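Local coordinates for protein malonyl CoA-ACP transacylase (Xanthomonas oryzae pv. oryzae, PDB 3K89) that probably transfers the malonyl group from malonyl-CoA to holo acyl carrier protein, the step that supplies malonyl-ACP for fatty acid synthesis, at residues A[20-28]-A[298-306]. Sequence-based numbering, arbitrary orientation.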
loop_
_atom_site.group_PDB
_atom_site.type_symbol
_atom_site.label_atom_id
_atom_site.label_comp_id
_atom_site.label_asym_id
_atom_site.label_seq_id
_atom_site.Cartn_x
_atom_site.Cartn_y
_atom_site.Cartn_z
ATOM N N MET A 20 11.667 5.486 -10.625
ATOM C CA MET A 20 10.990 6.188 -9.540
ATOM C C MET A 20 11.992 6.854 -8.603
ATOM O O MET A 20 13.026 6.274 -8.265
ATOM C CB MET A 20 10.024 5.270 -8.757
ATOM C CG MET A 20 10.692 4.054 -8.101
ATOM S SD MET A 20 9.454 3.004 -7.350
ATOM C CE MET A 20 10.421 1.646 -6.675
ATOM N N LEU A 21 11.682 8.091 -8.209
ATOM C CA LEU A 21 12.545 8.897 -7.327
ATOM C C LEU A 21 13.894 9.314 -7.931
ATOM O O LEU A 21 14.744 9.875 -7.230
ATOM C CB LEU A 21 12.758 8.206 -5.969
ATOM C CG LEU A 21 11.518 7.843 -5.128
ATOM C CD1 LEU A 21 11.982 7.483 -3.724
ATOM C CD2 LEU A 21 10.457 8.920 -5.068
ATOM N N ALA A 22 14.077 9.091 -9.233
ATOM C CA ALA A 22 15.370 9.404 -9.854
ATOM C C ALA A 22 15.715 10.882 -9.657
ATOM O O ALA A 22 16.861 11.218 -9.310
ATOM C CB ALA A 22 15.368 9.047 -11.335
ATOM N N GLU A 23 14.726 11.759 -9.865
ATOM C CA GLU A 23 14.994 13.182 -9.890
ATOM C C GLU A 23 15.225 13.729 -8.501
ATOM O O GLU A 23 16.103 14.584 -8.300
ATOM C CB GLU A 23 13.879 13.927 -10.622
ATOM C CG GLU A 23 13.880 13.582 -12.114
ATOM C CD GLU A 23 12.576 13.919 -12.806
ATOM O OE1 GLU A 23 11.486 13.639 -12.241
ATOM O OE2 GLU A 23 12.661 14.447 -13.940
ATOM N N LEU A 24 14.467 13.226 -7.527
ATOM C CA LEU A 24 14.745 13.583 -6.138
ATOM C C LEU A 24 16.114 13.099 -5.683
ATOM O O LEU A 24 16.796 13.796 -4.934
ATOM C CB LEU A 24 13.658 13.049 -5.203
ATOM C CG LEU A 24 12.395 13.905 -5.155
ATOM C CD1 LEU A 24 11.298 13.126 -4.419
ATOM C CD2 LEU A 24 12.645 15.286 -4.530
ATOM N N SER A 25 16.503 11.897 -6.109
ATOM C CA SER A 25 17.805 11.329 -5.728
ATOM C C SER A 25 18.960 12.209 -6.204
ATOM O O SER A 25 19.945 12.385 -5.492
ATOM C CB SER A 25 17.947 9.918 -6.298
ATOM O OG SER A 25 19.211 9.347 -5.984
ATOM N N GLU A 26 18.830 12.772 -7.402
ATOM C CA GLU A 26 19.860 13.678 -7.923
ATOM C C GLU A 26 20.100 14.884 -7.014
ATOM O O GLU A 26 21.222 15.408 -6.929
ATOM C CB GLU A 26 19.460 14.151 -9.315
ATOM C CG GLU A 26 19.633 13.086 -10.359
ATOM C CD GLU A 26 19.417 13.598 -11.765
ATOM O OE1 GLU A 26 19.110 14.804 -11.933
ATOM O OE2 GLU A 26 19.551 12.784 -12.706
ATOM N N LEU A 27 19.046 15.332 -6.342
ATOM C CA LEU A 27 19.129 16.469 -5.435
ATOM C C LEU A 27 19.533 16.104 -4.005
ATOM O O LEU A 27 20.008 16.965 -3.251
ATOM C CB LEU A 27 17.797 17.226 -5.417
ATOM C CG LEU A 27 17.266 17.707 -6.778
ATOM C CD1 LEU A 27 15.858 18.264 -6.617
ATOM C CD2 LEU A 27 18.192 18.757 -7.406
ATOM N N HIS A 28 19.342 14.837 -3.623
ATOM C CA HIS A 28 19.443 14.452 -2.205
ATOM C C HIS A 28 20.117 13.101 -2.012
ATOM O O HIS A 28 19.498 12.040 -2.229
ATOM C CB HIS A 28 18.054 14.408 -1.559
ATOM C CG HIS A 28 17.299 15.688 -1.684
ATOM N ND1 HIS A 28 17.626 16.814 -0.959
ATOM C CD2 HIS A 28 16.244 16.029 -2.459
ATOM C CE1 HIS A 28 16.793 17.791 -1.276
ATOM N NE2 HIS A 28 15.944 17.342 -2.181
ATOM N N PRO A 298 0.936 14.656 -3.725
ATOM C CA PRO A 298 2.069 13.722 -3.888
ATOM C C PRO A 298 3.413 14.383 -3.572
ATOM O O PRO A 298 3.560 15.602 -3.734
ATOM C CB PRO A 298 2.035 13.395 -5.384
ATOM C CG PRO A 298 1.406 14.594 -5.998
ATOM C CD PRO A 298 0.351 15.016 -5.031
ATOM N N LEU A 299 4.387 13.576 -3.150
ATOM C CA LEU A 299 5.742 14.044 -2.884
ATOM C C LEU A 299 6.793 13.368 -3.781
ATOM O O LEU A 299 7.995 13.545 -3.567
ATOM C CB LEU A 299 6.096 13.803 -1.401
ATOM C CG LEU A 299 5.181 14.322 -0.294
ATOM C CD1 LEU A 299 5.709 13.893 1.085
ATOM C CD2 LEU A 299 5.052 15.842 -0.379
ATOM N N ALA A 300 6.340 12.642 -4.799
ATOM C CA ALA A 300 7.210 11.760 -5.604
ATOM C C ALA A 300 8.277 12.438 -6.468
ATOM O O ALA A 300 9.200 11.776 -6.921
ATOM C CB ALA A 300 6.343 10.833 -6.490
ATOM N N THR A 301 8.142 13.741 -6.706
ATOM C CA THR A 301 8.958 14.438 -7.710
ATOM C C THR A 301 9.424 15.771 -7.140
ATOM O O THR A 301 8.775 16.309 -6.237
ATOM C CB THR A 301 8.127 14.755 -8.964
ATOM O OG1 THR A 301 7.090 15.666 -8.599
ATOM C CG2 THR A 301 7.500 13.507 -9.576
ATOM N N PRO A 302 10.517 16.337 -7.690
ATOM C CA PRO A 302 11.020 17.614 -7.166
ATOM C C PRO A 302 9.952 18.719 -7.082
ATOM O O PRO A 302 9.842 19.387 -6.047
ATOM C CB PRO A 302 12.124 17.978 -8.150
ATOM C CG PRO A 302 12.667 16.642 -8.557
ATOM C CD PRO A 302 11.437 15.764 -8.684
ATOM N N ALA A 303 9.150 18.890 -8.129
ATOM C CA ALA A 303 8.180 19.982 -8.097
ATOM C C ALA A 303 7.038 19.748 -7.111
ATOM O O ALA A 303 6.561 20.692 -6.467
ATOM C CB ALA A 303 7.633 20.261 -9.508
ATOM N N ASP A 304 6.576 18.506 -6.998
ATOM C CA ASP A 304 5.480 18.223 -6.075
ATOM C C ASP A 304 5.971 18.285 -4.634
ATOM O O ASP A 304 5.292 18.824 -3.761
ATOM C CB ASP A 304 4.878 16.848 -6.375
ATOM C CG ASP A 304 4.135 16.815 -7.696
ATOM O OD1 ASP A 304 3.470 17.811 -8.052
ATOM O OD2 ASP A 304 4.208 15.771 -8.399
ATOM N N TYR A 305 7.162 17.742 -4.404
ATOM C CA TYR A 305 7.810 17.828 -3.097
ATOM C C TYR A 305 7.990 19.282 -2.651
ATOM O O TYR A 305 7.570 19.658 -1.548
ATOM C CB TYR A 305 9.142 17.064 -3.101
ATOM C CG TYR A 305 9.846 17.147 -1.787
ATOM C CD1 TYR A 305 9.556 16.242 -0.764
ATOM C CD2 TYR A 305 10.764 18.154 -1.537
ATOM C CE1 TYR A 305 10.181 16.343 0.469
ATOM C CE2 TYR A 305 11.397 18.257 -0.312
ATOM C CZ TYR A 305 11.100 17.349 0.687
ATOM O OH TYR A 305 11.720 17.455 1.913
ATOM N N ALA A 306 8.566 20.115 -3.523
ATOM C CA ALA A 306 8.803 21.524 -3.190
ATOM C C ALA A 306 7.505 22.270 -2.961
ATOM O O ALA A 306 7.420 23.118 -2.067
ATOM C CB ALA A 306 9.616 22.220 -4.285
HETATM O O HOH W 1 9.220 9.400 -8.698
HETATM O O HOH W 2 11.729 12.050 -8.067
#
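L24 and P302 meet at the centre of a small apolar and water-bridged contact between the short helix 22-27 and the loop and first turn that begin helix 302-311. This C-terminal helix comes just after the edge strand 295-298 of the parallel sheet. The axes of the segments 22-27 and 302-306 come within 10.1 Å, with 70° between their N-to-C directions. No direct hydrogen bond crosses.

L24 reaches over with both methyls. With CG anti to its carbonyl carbon (chi1 -81°), the branch lies over the loop 299-301 and the start of the helix at P302. L24 CD1 sits 3.4 Å from L299 O and also touches A300 O. L24 CD2 packs on P302 CA and lies 4.2 Å from Y305 CB. The P302 ring packs on E23 and L27. E23 CB lies 3.6 Å from P302 CD, and the two side chains cross at about a right angle. L27 CD1 meets P302 CB at 4.0 Å. L21 adds CD2 against A300 O.

The polar link runs through A300 O, which accepts from two waters. One water takes the L21 N-H and lies 3.0 Å from A300 O. The other takes the L24 N-H and lies 2.8 Å from A300 O. Two amides at the start of helix 22-27 are thus satisfied through solvent.

T301 is the N-cap of helix 302-311. T301 OG1 accepts a weak bond from D304 N and donates to D304 OD2 at 2.9 Å, from above the carboxylate plane. Behind the contact, helix 61-81 touches L21, L299 and Y305, and Y305 OH bonds to Q82.

The contact lies away from the predicted active-site residues S94 and H203. It is apolar packing with a two-water bridge, set at the T301-capped start of the C-terminal helix of the acyltransferase fold.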